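Putative carboxynorspermidine decarboxylase protein (Sinorhizobium meliloti, PDB 3MT1) probably catalyses the PLP-dependent decarboxylation of carboxynorspermidine and carboxyspermidine to norspermidine and spermidine, working as a homodimer. Local coordinates at residues 35-40 against 56-61; 61-66 against 87-92; 71-76 against 93-98; 81-86 against 104-109. All blocks are in the same frame, centred on the assembly; numbering follows the deposited sequence.

From the N terminus, contact 1 closes first. It pairs barrel strand 31-35 with strand 54-57 and leaves 15 residues between its segments, helix 45-49 among them. Contact 2 opens where contact 1 ends, since both use Phe61, so the two run in series. Contacts 2, 3 and 4 then overlap along the chain, and each crosses the other two; none is nested. Contact 2 packs helix 60-70 against helix 83-92. Contact 3 joins strand 73-77 to strand 95-98 across the loop that carries helix 83-92. Contact 4 sets the start of that helix against helix 101-107. Together they tie one side of the beta/alpha barrel.

Contact 1: residues 35-40 against 56-61; sequences ALKCFA and TSSSLF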
loop_
_atom_site.group_PDB
_atom_site.type_symbol
_atom_site.label_atom_id
_atom_site.label_comp_id
_atom_site.label_asym_id
_atom_site.label_seq_id
_atom_site.Cartn_x
_atom_site.Cartn_y
_atom_site.Cartn_z
ATOM N N ALA B 35 0.455 19.397 -4.908
ATOM C CA ALA B 35 1.304 18.199 -5.176
ATOM C C ALA B 35 0.460 16.933 -5.263
ATOM O O ALA B 35 -0.064 16.476 -4.242
ATOM C CB ALA B 35 2.407 18.040 -4.139
ATOM N N LEU B 36 0.292 16.401 -6.481
ATOM C CA LEU B 36 -0.592 15.258 -6.695
ATOM C C LEU B 36 -0.138 13.964 -5.983
ATOM O O LEU B 36 -0.953 13.111 -5.714
ATOM C CB LEU B 36 -0.867 15.044 -8.165
ATOM C CG LEU B 36 -1.618 16.176 -8.904
ATOM C CD1 LEU B 36 -2.024 15.755 -10.324
ATOM C CD2 LEU B 36 -2.875 16.575 -8.142
ATOM N N LYS B 37 1.142 13.849 -5.610
ATOM C CA LYS B 37 1.594 12.677 -4.853
ATOM C C LYS B 37 0.917 12.572 -3.476
ATOM O O LYS B 37 0.730 11.469 -2.943
ATOM C CB LYS B 37 3.123 12.574 -4.763
ATOM C CG LYS B 37 3.779 13.605 -3.906
ATOM C CD LYS B 37 5.325 13.533 -3.937
ATOM C CE LYS B 37 5.893 14.782 -3.227
ATOM N NZ LYS B 37 7.392 14.941 -3.411
ATOM N N CYS B 38 0.512 13.709 -2.917
ATOM C CA CYS B 38 -0.099 13.730 -1.609
ATOM C C CYS B 38 -1.612 13.499 -1.711
ATOM O O CYS B 38 -2.209 12.758 -0.892
ATOM C CB CYS B 38 0.211 15.058 -0.945
ATOM S SG CYS B 38 -0.896 15.451 0.418
ATOM N N PHE B 39 -2.225 14.133 -2.725
ATOM C CA PHE B 39 -3.695 14.222 -2.823
ATOM C C PHE B 39 -4.091 14.434 -4.262
ATOM O O PHE B 39 -3.680 15.395 -4.865
ATOM C CB PHE B 39 -4.188 15.385 -2.006
ATOM C CG PHE B 39 -5.677 15.527 -1.975
ATOM C CD1 PHE B 39 -6.339 16.379 -2.894
ATOM C CD2 PHE B 39 -6.424 14.872 -0.994
ATOM C CE1 PHE B 39 -7.744 16.546 -2.852
ATOM C CE2 PHE B 39 -7.831 15.008 -0.949
ATOM C CZ PHE B 39 -8.498 15.858 -1.866
ATOM N N ALA B 40 -4.889 13.517 -4.794
ATOM C CA ALA B 40 -5.274 13.490 -6.190
ATOM C C ALA B 40 -6.750 13.074 -6.324
ATOM O O ALA B 40 -7.181 12.455 -7.304
ATOM C CB ALA B 40 -4.354 12.570 -6.949
ATOM N N THR B 56 1.592 19.897 -9.480
ATOM C CA THR B 56 2.896 19.368 -9.836
ATOM C C THR B 56 2.845 17.829 -9.707
ATOM O O THR B 56 2.104 17.315 -8.919
ATOM C CB THR B 56 4.020 20.011 -8.990
ATOM O OG1 THR B 56 5.289 19.619 -9.521
ATOM C CG2 THR B 56 3.947 19.569 -7.491
ATOM N N SER B 57 3.627 17.122 -10.494
ATOM C CA SER B 57 3.489 15.685 -10.663
ATOM C C SER B 57 4.806 14.977 -10.636
ATOM O O SER B 57 5.807 15.556 -10.998
ATOM C CB SER B 57 2.948 15.401 -12.053
ATOM O OG SER B 57 1.597 15.750 -12.131
ATOM N N SER B 58 4.806 13.692 -10.325
ATOM C CA SER B 58 6.031 12.926 -10.449
ATOM C C SER B 58 5.931 11.697 -11.316
ATOM O O SER B 58 6.750 10.814 -11.196
ATOM C CB SER B 58 6.571 12.556 -9.071
ATOM O OG SER B 58 5.511 12.171 -8.219
ATOM N N SER B 59 4.931 11.639 -12.186
ATOM C CA SER B 59 4.721 10.493 -13.063
ATOM C C SER B 59 3.846 10.925 -14.218
ATOM O O SER B 59 3.166 11.954 -14.149
ATOM C CB SER B 59 3.997 9.376 -12.330
ATOM O OG SER B 59 2.659 9.735 -12.016
ATOM N N LEU B 60 3.910 10.162 -15.298
ATOM C CA LEU B 60 2.991 10.320 -16.389
ATOM C C LEU B 60 1.543 10.429 -15.912
ATOM O O LEU B 60 0.876 11.432 -16.178
ATOM C CB LEU B 60 3.122 9.181 -17.414
ATOM C CG LEU B 60 2.053 9.225 -18.518
ATOM C CD1 LEU B 60 2.029 10.613 -19.158
ATOM C CD2 LEU B 60 2.247 8.129 -19.597
ATOM N N PHE B 61 1.042 9.429 -15.204
ATOM C CA PHE B 61 -0.367 9.484 -14.883
ATOM C C PHE B 61 -0.728 10.734 -14.087
ATOM O O PHE B 61 -1.778 11.330 -14.301
ATOM C CB PHE B 61 -0.804 8.235 -14.194
ATOM C CG PHE B 61 -0.858 7.020 -15.091
ATOM C CD1 PHE B 61 -0.650 7.119 -16.452
ATOM C CD2 PHE B 61 -1.170 5.768 -14.550
ATOM C CE1 PHE B 61 -0.707 6.008 -17.268
ATOM C CE2 PHE B 61 -1.273 4.633 -15.377
ATOM C CZ PHE B 61 -1.036 4.755 -16.744
#
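Ser59 OG is gripped by two hydrogen bonds, with Glu62 N and with Asn333 O of the second subunit, and by a weak one to Gly334 O of that subunit. It N-caps helix 60-70 in the parallel eight-stranded beta/alpha barrel of fold-type III PLP enzymes. Between the segments one hydrogen bond joins the first two strands. Leu36 N gives it to Thr56 O at 3.2 Å, with an N-H...O angle of 169° and nearly along the C=O axis. Ala35 and Thr56 form a parallel bridge with side chains on the same face. Thr56 places OG1 anti to its backbone N (chi1 -171°). Its CG2 methyl takes the crowded position between N and the carbonyl carbon and lies 4.0 Å from Ala35 CB. Beyond the bridge residues 35-40 turn, and Cys38 N bonds Ala35 O at 3.1 Å. Lys37 leaves this turn mostly extended, its side chain about 4 Å from a bound sulfate. This position matches the PLP-binding lysine of related fold-type III decarboxylases, so Lys37 is probably its counterpart. Leu36 turns CG beside its own N (chi1 -63°), which brings CD1 to 4.0 Å from Ser57 OG.

Contact 2: residues 61-66 against 87-92; sequences FEVRLG and DEVVSH
Arg64 and His92 lie side by side and point the same way, with guanidinium and imidazole planes only 18° apart. The arginine backbone and aliphatic chain cover one face of the ring. Arg64 CA sits over that face, 4.0 Å from the centroid of the His92 ring, as a CH-pi contact. Arg64 CB follows, 3.8 Å from His92 NE2. Arg64 CG is anti to the backbone N (chi1 176°), and the chain stays extended to NE, so it continues past the ring. In the plane of the imidazole, Glu88 OE2 stands at the edge and accepts a weak bond from His92 NE2 at 3.5 Å. Arg64 NH1 reaches the same oxygen in a long salt bridge. The stronger partner of the Arg64 side chain is Glu68, whose OE2 forms a salt bridge with NE. Tyr357 of the second subunit adds a cation-pi contact to Arg64. Nearby Arg64 may disfavour a charged His92, while Glu88 would favour it. The apolar half of the contact is Val63: both its methyls lie 4.0 Å from His92 CB. Val63 crosses Val89 at about a right angle, CG1 to CG1 at 4.2 Å. The two helix segments run in the same direction, tilted by 26°, their axes 9.3 Å apart at the closest approach. They belong to the outer layer of the barrel, where Val63 and Val89 both rest on Ala76 of strand 73-77.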
loop_
_atom_site.group_PDB
_atom_site.type_symbol
_atom_site.label_atom_id
_atom_site.label_comp_id
_atom_site.label_asym_id
_atom_site.label_seq_id
_atom_site.Cartn_x
_atom_site.Cartn_y
_atom_site.Cartn_z
ATOM N N PHE B 61 1.042 9.429 -15.204
ATOM C CA PHE B 61 -0.367 9.484 -14.883
ATOM C C PHE B 61 -0.728 10.734 -14.087
ATOM O O PHE B 61 -1.778 11.330 -14.301
ATOM C CB PHE B 61 -0.804 8.235 -14.194
ATOM C CG PHE B 61 -0.858 7.020 -15.091
ATOM C CD1 PHE B 61 -0.650 7.119 -16.452
ATOM C CD2 PHE B 61 -1.170 5.768 -14.550
ATOM C CE1 PHE B 61 -0.707 6.008 -17.268
ATOM C CE2 PHE B 61 -1.273 4.633 -15.377
ATOM C CZ PHE B 61 -1.036 4.755 -16.744
ATOM N N GLU B 62 0.169 11.178 -13.220
ATOM C CA GLU B 62 -0.127 12.357 -12.426
ATOM C C GLU B 62 -0.183 13.640 -13.258
ATOM O O GLU B 62 -1.162 14.424 -13.130
ATOM C CB GLU B 62 0.776 12.482 -11.198
ATOM C CG GLU B 62 0.339 11.537 -10.080
ATOM C CD GLU B 62 1.130 11.669 -8.716
ATOM O OE1 GLU B 62 2.218 12.308 -8.640
ATOM O OE2 GLU B 62 0.616 11.106 -7.704
ATOM N N VAL B 63 0.810 13.833 -14.130
ATOM C CA VAL B 63 0.765 14.956 -15.047
ATOM C C VAL B 63 -0.467 14.955 -15.960
ATOM O O VAL B 63 -1.092 15.992 -16.164
ATOM C CB VAL B 63 2.070 15.149 -15.863
ATOM C CG1 VAL B 63 2.135 14.224 -17.117
ATOM C CG2 VAL B 63 2.176 16.614 -16.295
ATOM N N ARG B 64 -0.845 13.801 -16.477
ATOM C CA ARG B 64 -2.108 13.727 -17.225
ATOM C C ARG B 64 -3.332 14.091 -16.342
ATOM O O ARG B 64 -4.237 14.874 -16.772
ATOM C CB ARG B 64 -2.285 12.347 -17.857
ATOM C CG ARG B 64 -3.591 12.134 -18.557
ATOM C CD ARG B 64 -3.455 10.968 -19.503
ATOM N NE ARG B 64 -4.716 10.636 -20.160
ATOM C CZ ARG B 64 -4.910 9.553 -20.904
ATOM N NH1 ARG B 64 -3.937 8.671 -21.060
ATOM N NH2 ARG B 64 -6.095 9.325 -21.451
ATOM N N LEU B 65 -3.353 13.571 -15.118
ATOM C CA LEU B 65 -4.483 13.855 -14.262
ATOM C C LEU B 65 -4.576 15.355 -14.020
ATOM O O LEU B 65 -5.670 15.884 -14.056
ATOM C CB LEU B 65 -4.402 13.106 -12.919
ATOM C CG LEU B 65 -5.498 13.418 -11.902
ATOM C CD1 LEU B 65 -6.836 12.804 -12.297
ATOM C CD2 LEU B 65 -5.122 12.915 -10.587
ATOM N N GLY B 66 -3.436 16.032 -13.791
ATOM C CA GLY B 66 -3.418 17.455 -13.461
ATOM C C GLY B 66 -3.858 18.275 -14.664
ATOM O O GLY B 66 -4.653 19.202 -14.519
ATOM N N ASP B 87 7.600 11.970 -24.234
ATOM C CA ASP B 87 6.920 12.772 -25.213
ATOM C C ASP B 87 5.520 13.070 -24.735
ATOM O O ASP B 87 5.027 14.179 -24.926
ATOM C CB ASP B 87 6.923 12.102 -26.594
ATOM C CG ASP B 87 8.112 12.591 -27.504
ATOM O OD1 ASP B 87 8.253 13.843 -27.700
ATOM O OD2 ASP B 87 8.885 11.735 -28.045
ATOM N N GLU B 88 4.880 12.106 -24.085
ATOM C CA GLU B 88 3.565 12.342 -23.586
ATOM C C GLU B 88 3.654 13.256 -22.375
ATOM O O GLU B 88 2.794 14.118 -22.160
ATOM C CB GLU B 88 2.853 11.051 -23.240
ATOM C CG GLU B 88 1.350 11.256 -23.189
ATOM C CD GLU B 88 0.573 10.025 -22.727
ATOM O OE1 GLU B 88 0.944 8.878 -23.153
ATOM O OE2 GLU B 88 -0.417 10.214 -21.948
ATOM N N VAL B 89 4.706 13.102 -21.588
ATOM C CA VAL B 89 4.825 13.977 -20.456
ATOM C C VAL B 89 4.888 15.412 -20.987
ATOM O O VAL B 89 4.070 16.267 -20.588
ATOM C CB VAL B 89 6.008 13.616 -19.566
ATOM C CG1 VAL B 89 6.109 14.573 -18.421
ATOM C CG2 VAL B 89 5.852 12.214 -19.013
ATOM N N VAL B 90 5.811 15.648 -21.937
ATOM C CA VAL B 90 6.054 16.985 -22.481
ATOM C C VAL B 90 4.787 17.639 -23.020
ATOM O O VAL B 90 4.566 18.827 -22.825
ATOM C CB VAL B 90 7.191 17.013 -23.543
ATOM C CG1 VAL B 90 7.170 18.342 -24.354
ATOM C CG2 VAL B 90 8.544 16.841 -22.851
ATOM N N SER B 91 3.940 16.865 -23.672
ATOM C CA SER B 91 2.719 17.423 -24.209
ATOM C C SER B 91 1.681 17.809 -23.162
ATOM O O SER B 91 0.803 18.556 -23.471
ATOM C CB SER B 91 2.093 16.474 -25.210
ATOM O OG SER B 91 1.658 15.334 -24.536
ATOM N N HIS B 92 1.775 17.321 -21.933
ATOM C CA HIS B 92 0.813 17.725 -20.880
ATOM C C HIS B 92 1.375 18.865 -20.037
ATOM O O HIS B 92 0.615 19.636 -19.485
ATOM C CB HIS B 92 0.428 16.573 -19.914
ATOM C CG HIS B 92 -0.368 15.464 -20.537
ATOM N ND1 HIS B 92 -1.640 15.640 -21.032
ATOM C CD2 HIS B 92 -0.085 14.149 -20.704
ATOM C CE1 HIS B 92 -2.092 14.490 -21.509
ATOM N NE2 HIS B 92 -1.166 13.568 -21.321
#

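Contact 3: residues 71-76 against 93-98; sequences GKETHA and ADKIIF
Two neighbouring parallel strands meet here, the third and fourth of the barrel, in a beta-alpha-beta crossover through helix 83-92. Thr74 uses both backbone polar atoms. Its O accepts a bond from Asp94 N at 2.8 Å, in the carbonyl plane, and a weak one from Lys95 N. Its N gives to Asp94 OD2 at 3.2 Å, using the anti lone pair of that oxygen. Asp94 OD2 is also held by a salt bridge from Arg67, and Thr74 OG1 bonds His92 O. Further along, Ala76 N donates to Lys95 O at 3.0 Å, and Ile97 N donates to Ala76 O, nearly along the C=O axis.

The face that carries His75 and Lys95 holds a polar cluster. Glu73 OE2 takes two bonds, from His75 NE2 at 2.8 Å and from Lys95 NZ at 2.5 Å, the second as a salt bridge. Both donors come from above the carboxylate plane, while the oxygen lies in the imidazole plane. Lys95 bends at its last torsion (chi4 64°) and NZ also bonds Tyr228 OH. This pairing would favour an ionised Glu73. Lys95 CB lies over the centre of the His75 ring, 3.8 Å from its centroid. On the face that carries Ala76 and Ile96, Ala76 CB also meets CB of Ala93, just before the strand, at 3.9 Å.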
loop_
_atom_site.group_PDB
_atom_site.type_symbol
_atom_site.label_atom_id
_atom_site.label_comp_id
_atom_site.label_asym_id
_atom_site.label_seq_id
_atom_site.Cartn_x
_atom_site.Cartn_y
_atom_site.Cartn_z
ATOM N N GLY B 71 -6.286 21.444 -14.752
ATOM C CA GLY B 71 -6.069 22.566 -15.658
ATOM C C GLY B 71 -5.055 23.548 -15.116
ATOM O O GLY B 71 -4.332 23.232 -14.161
ATOM N N LYS B 72 -5.009 24.737 -15.716
ATOM C CA LYS B 72 -4.081 25.816 -15.328
ATOM C C LYS B 72 -2.622 25.361 -15.574
ATOM O O LYS B 72 -2.371 24.682 -16.564
ATOM C CB LYS B 72 -4.325 26.301 -13.882
ATOM C CG LYS B 72 -5.701 27.006 -13.623
ATOM C CD LYS B 72 -5.634 27.841 -12.315
ATOM C CE LYS B 72 -6.828 28.777 -12.127
ATOM N NZ LYS B 72 -6.702 29.602 -10.867
ATOM N N GLU B 73 -1.679 25.724 -14.717
ATOM C CA GLU B 73 -0.289 25.336 -14.933
ATOM C C GLU B 73 -0.005 23.905 -14.435
ATOM O O GLU B 73 -0.356 23.544 -13.291
ATOM C CB GLU B 73 0.654 26.319 -14.214
ATOM C CG GLU B 73 1.655 26.986 -15.167
ATOM C CD GLU B 73 2.699 27.842 -14.475
ATOM O OE1 GLU B 73 2.366 29.016 -14.139
ATOM O OE2 GLU B 73 3.839 27.338 -14.311
ATOM N N THR B 74 0.627 23.090 -15.275
ATOM C CA THR B 74 1.048 21.754 -14.853
ATOM C C THR B 74 2.560 21.605 -14.912
ATOM O O THR B 74 3.184 21.908 -15.929
ATOM C CB THR B 74 0.346 20.586 -15.668
ATOM O OG1 THR B 74 1.133 20.254 -16.808
ATOM C CG2 THR B 74 -1.063 20.960 -16.107
ATOM N N HIS B 75 3.139 21.145 -13.812
ATOM C CA HIS B 75 4.596 20.923 -13.702
ATOM C C HIS B 75 4.849 19.447 -13.615
ATOM O O HIS B 75 4.137 18.728 -12.907
ATOM C CB HIS B 75 5.188 21.595 -12.462
ATOM C CG HIS B 75 5.304 23.081 -12.576
ATOM N ND1 HIS B 75 6.230 23.811 -11.856
ATOM C CD2 HIS B 75 4.625 23.976 -13.344
ATOM C CE1 HIS B 75 6.092 25.096 -12.150
ATOM N NE2 HIS B 75 5.132 25.219 -13.059
ATOM N N ALA B 76 5.849 18.996 -14.353
ATOM C CA ALA B 76 6.234 17.600 -14.311
ATOM C C ALA B 76 7.598 17.436 -13.668
ATOM O O ALA B 76 8.514 18.195 -13.957
ATOM C CB ALA B 76 6.214 16.995 -15.728
ATOM N N ALA B 93 2.697 18.962 -19.947
ATOM C CA ALA B 93 3.338 19.859 -18.992
ATOM C C ALA B 93 3.625 21.244 -19.567
ATOM O O ALA B 93 3.901 21.374 -20.753
ATOM C CB ALA B 93 4.634 19.233 -18.474
ATOM N N ASP B 94 3.576 22.270 -18.721
ATOM C CA ASP B 94 4.070 23.609 -19.065
ATOM C C ASP B 94 5.510 23.802 -18.639
ATOM O O ASP B 94 6.267 24.534 -19.254
ATOM C CB ASP B 94 3.210 24.651 -18.378
ATOM C CG ASP B 94 1.806 24.656 -18.913
ATOM O OD1 ASP B 94 1.664 24.750 -20.150
ATOM O OD2 ASP B 94 0.852 24.544 -18.116
ATOM N N LYS B 95 5.881 23.137 -17.566
ATOM C CA LYS B 95 7.237 23.117 -17.116
ATOM C C LYS B 95 7.589 21.667 -16.868
ATOM O O LYS B 95 6.713 20.835 -16.524
ATOM C CB LYS B 95 7.392 23.994 -15.871
ATOM C CG LYS B 95 7.228 25.479 -16.231
ATOM C CD LYS B 95 7.587 26.419 -15.099
ATOM C CE LYS B 95 7.310 27.895 -15.410
ATOM N NZ LYS B 95 5.839 28.122 -15.606
ATOM N N ILE B 96 8.863 21.350 -17.093
ATOM C CA ILE B 96 9.377 20.007 -16.847
ATOM C C ILE B 96 10.654 20.180 -16.063
ATOM O O ILE B 96 11.409 21.115 -16.308
ATOM C CB ILE B 96 9.600 19.205 -18.161
ATOM C CG1 ILE B 96 9.866 17.723 -17.836
ATOM C CG2 ILE B 96 10.708 19.795 -18.988
ATOM C CD1 ILE B 96 9.873 16.815 -19.060
ATOM N N ILE B 97 10.862 19.311 -15.089
ATOM C CA ILE B 97 12.019 19.386 -14.234
ATOM C C ILE B 97 12.756 18.065 -14.231
ATOM O O ILE B 97 12.147 16.977 -14.214
ATOM C CB ILE B 97 11.620 19.783 -12.828
ATOM C CG1 ILE B 97 11.065 21.206 -12.883
ATOM C CG2 ILE B 97 12.806 19.673 -11.850
ATOM C CD1 ILE B 97 9.744 21.363 -12.194
ATOM N N PHE B 98 14.082 18.179 -14.301
ATOM C CA PHE B 98 14.936 17.012 -14.364
ATOM C C PHE B 98 15.753 16.951 -13.132
ATOM O O PHE B 98 16.132 17.989 -12.570
ATOM C CB PHE B 98 15.840 17.030 -15.576
ATOM C CG PHE B 98 15.109 17.226 -16.861
ATOM C CD1 PHE B 98 14.550 16.144 -17.523
ATOM C CD2 PHE B 98 14.968 18.509 -17.412
ATOM C CE1 PHE B 98 13.863 16.327 -18.719
ATOM C CE2 PHE B 98 14.298 18.698 -18.589
ATOM C CZ PHE B 98 13.737 17.598 -19.246
#

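Contact 4: residues 81-86 against 104-109; sequences YGDNEI and LERFAD
The Phe107 ring is covered on both faces. Ile86 CD1 lies over one, 4.2 Å from Phe107 CG. On the other sits CB of its own neighbour Arg106, offset toward the rim. Tyr81 CB approaches obliquely and comes to 3.5 Å from Phe107 CE2, while the Tyr81 ring leads away from the contact. Phe107 turns CG beside its backbone N (chi1 -66°), which turns one side of the ring toward both Tyr81 CB and Ile86. There Ile86 crosses it obliquely. Ile86 sets CG1 anti to its backbone N (chi1 -166°), which brings CG1 to 3.7 Å from Phe107 CD1.

The segment 81-86 leads into helix 83-92, and Gly82 O accepts from Glu85 N and from Ile86 N. Tyr81 OH reaches back to strand 95-98 and bonds Ile97 O. Phe107 also packs on Phe98 of that strand, so the contact joins two outer helices of the barrel to the strand between them in sequence.

The Asp83 carboxylate and the Arg106 guanidinium are nearly parallel, 13° apart. Asp83 OD2 and Arg106 NH2 form a long salt bridge of 3.9 Å. Arg106 NH2 has its stronger partner in Leu247 O of the second subunit. The chemistry implies a contact held mainly by apolar packing round Phe107; the long ion pair probably contributes less, and Arg106 serves the dimer interface.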
loop_
_atom_site.group_PDB
_atom_site.type_symbol
_atom_site.label_atom_id
_atom_site.label_comp_id
_atom_site.label_asym_id
_atom_site.label_seq_id
_atom_site.Cartn_x
_atom_site.Cartn_y
_atom_site.Cartn_z
ATOM N N TYR B 81 13.011 9.856 -16.155
ATOM C CA TYR B 81 11.969 9.739 -17.206
ATOM C C TYR B 81 12.173 8.513 -18.061
ATOM O O TYR B 81 13.289 8.122 -18.312
ATOM C CB TYR B 81 11.855 10.970 -18.109
ATOM C CG TYR B 81 11.328 12.148 -17.394
ATOM C CD1 TYR B 81 12.206 13.095 -16.845
ATOM C CD2 TYR B 81 9.951 12.318 -17.209
ATOM C CE1 TYR B 81 11.718 14.189 -16.137
ATOM C CE2 TYR B 81 9.456 13.416 -16.510
ATOM C CZ TYR B 81 10.341 14.340 -15.973
ATOM O OH TYR B 81 9.877 15.416 -15.256
ATOM N N GLY B 82 11.074 7.915 -18.496
ATOM C CA GLY B 82 11.102 6.839 -19.449
ATOM C C GLY B 82 10.973 7.467 -20.814
ATOM O O GLY B 82 10.206 8.437 -20.992
ATOM N N ASP B 83 11.743 6.920 -21.764
ATOM C CA ASP B 83 11.760 7.329 -23.168
ATOM C C ASP B 83 10.410 7.082 -23.859
ATOM O O ASP B 83 9.946 7.899 -24.674
ATOM C CB ASP B 83 12.874 6.590 -23.916
ATOM C CG ASP B 83 14.129 6.375 -23.060
ATOM O OD1 ASP B 83 15.238 6.780 -23.524
ATOM O OD2 ASP B 83 14.000 5.795 -21.923
ATOM N N ASN B 84 9.779 5.965 -23.523
ATOM C CA ASN B 84 8.455 5.652 -24.023
ATOM C C ASN B 84 7.368 6.534 -23.383
ATOM O O ASN B 84 6.190 6.367 -23.698
ATOM C CB ASN B 84 8.143 4.157 -23.774
ATOM C CG ASN B 84 7.917 3.835 -22.274
ATOM O OD1 ASN B 84 8.511 4.463 -21.374
ATOM N ND2 ASN B 84 7.046 2.863 -22.010
ATOM N N GLU B 85 7.752 7.441 -22.479
ATOM C CA GLU B 85 6.795 8.326 -21.802
ATOM C C GLU B 85 7.048 9.822 -22.015
ATOM O O GLU B 85 6.107 10.608 -22.122
ATOM C CB GLU B 85 6.754 8.039 -20.293
ATOM C CG GLU B 85 6.178 6.663 -19.924
ATOM C CD GLU B 85 5.932 6.499 -18.425
ATOM O OE1 GLU B 85 6.276 7.449 -17.662
ATOM O OE2 GLU B 85 5.394 5.431 -18.004
ATOM N N ILE B 86 8.324 10.197 -22.042
ATOM C CA ILE B 86 8.763 11.592 -22.136
ATOM C C ILE B 86 7.928 12.479 -23.053
ATOM O O ILE B 86 7.596 13.618 -22.687
ATOM C CB ILE B 86 10.272 11.703 -22.557
ATOM C CG1 ILE B 86 10.838 13.113 -22.323
ATOM C CG2 ILE B 86 10.487 11.307 -24.022
ATOM C CD1 ILE B 86 10.631 13.686 -20.948
ATOM N N LEU B 104 18.681 15.864 -18.110
ATOM C CA LEU B 104 18.418 17.053 -18.911
ATOM C C LEU B 104 19.054 16.957 -20.290
ATOM O O LEU B 104 18.403 17.224 -21.294
ATOM C CB LEU B 104 18.871 18.307 -18.167
ATOM C CG LEU B 104 19.109 19.584 -18.940
ATOM C CD1 LEU B 104 17.814 20.170 -19.401
ATOM C CD2 LEU B 104 19.862 20.533 -18.025
ATOM N N GLU B 105 20.323 16.555 -20.331
ATOM C CA GLU B 105 21.025 16.355 -21.592
ATOM C C GLU B 105 20.269 15.336 -22.420
ATOM O O GLU B 105 20.074 15.512 -23.613
ATOM C CB GLU B 105 22.442 15.888 -21.338
ATOM C CG GLU B 105 23.428 17.017 -21.052
ATOM C CD GLU B 105 24.822 16.495 -20.676
ATOM O OE1 GLU B 105 24.895 15.384 -20.087
ATOM O OE2 GLU B 105 25.841 17.185 -20.957
ATOM N N ARG B 106 19.781 14.291 -21.759
ATOM C CA ARG B 106 19.115 13.209 -22.457
ATOM C C ARG B 106 17.808 13.635 -23.102
ATOM O O ARG B 106 17.461 13.167 -24.181
ATOM C CB ARG B 106 18.858 12.059 -21.514
ATOM C CG ARG B 106 18.844 10.754 -22.230
ATOM C CD ARG B 106 19.139 9.629 -21.294
ATOM N NE ARG B 106 17.905 8.942 -20.926
ATOM C CZ ARG B 106 17.796 8.102 -19.900
ATOM N NH1 ARG B 106 18.848 7.869 -19.128
ATOM N NH2 ARG B 106 16.629 7.512 -19.628
ATOM N N PHE B 107 17.090 14.533 -22.442
ATOM C CA PHE B 107 15.723 14.809 -22.832
ATOM C C PHE B 107 15.503 16.221 -23.327
ATOM O O PHE B 107 14.444 16.527 -23.838
ATOM C CB PHE B 107 14.773 14.458 -21.687
ATOM C CG PHE B 107 14.730 12.993 -21.381
ATOM C CD1 PHE B 107 14.431 12.072 -22.382
ATOM C CD2 PHE B 107 14.985 12.528 -20.098
ATOM C CE1 PHE B 107 14.389 10.703 -22.106
ATOM C CE2 PHE B 107 14.954 11.163 -19.815
ATOM C CZ PHE B 107 14.659 10.251 -20.816
ATOM N N ALA B 108 16.521 17.061 -23.185
ATOM C CA ALA B 108 16.529 18.430 -23.731
ATOM C C ALA B 108 15.744 18.568 -25.031
ATOM O O ALA B 108 14.777 19.342 -25.088
ATOM C CB ALA B 108 17.939 18.895 -23.945
ATOM N N ASP B 109 16.150 17.817 -26.062
ATOM C CA ASP B 109 15.503 17.894 -27.382
ATOM C C ASP B 109 13.990 17.721 -27.348
ATOM O O ASP B 109 13.256 18.545 -27.884
ATOM C CB ASP B 109 16.143 16.934 -28.391
ATOM C CG ASP B 109 17.329 17.545 -29.075
ATOM O OD1 ASP B 109 17.475 18.776 -29.010
ATOM O OD2 ASP B 109 18.118 16.808 -29.688
#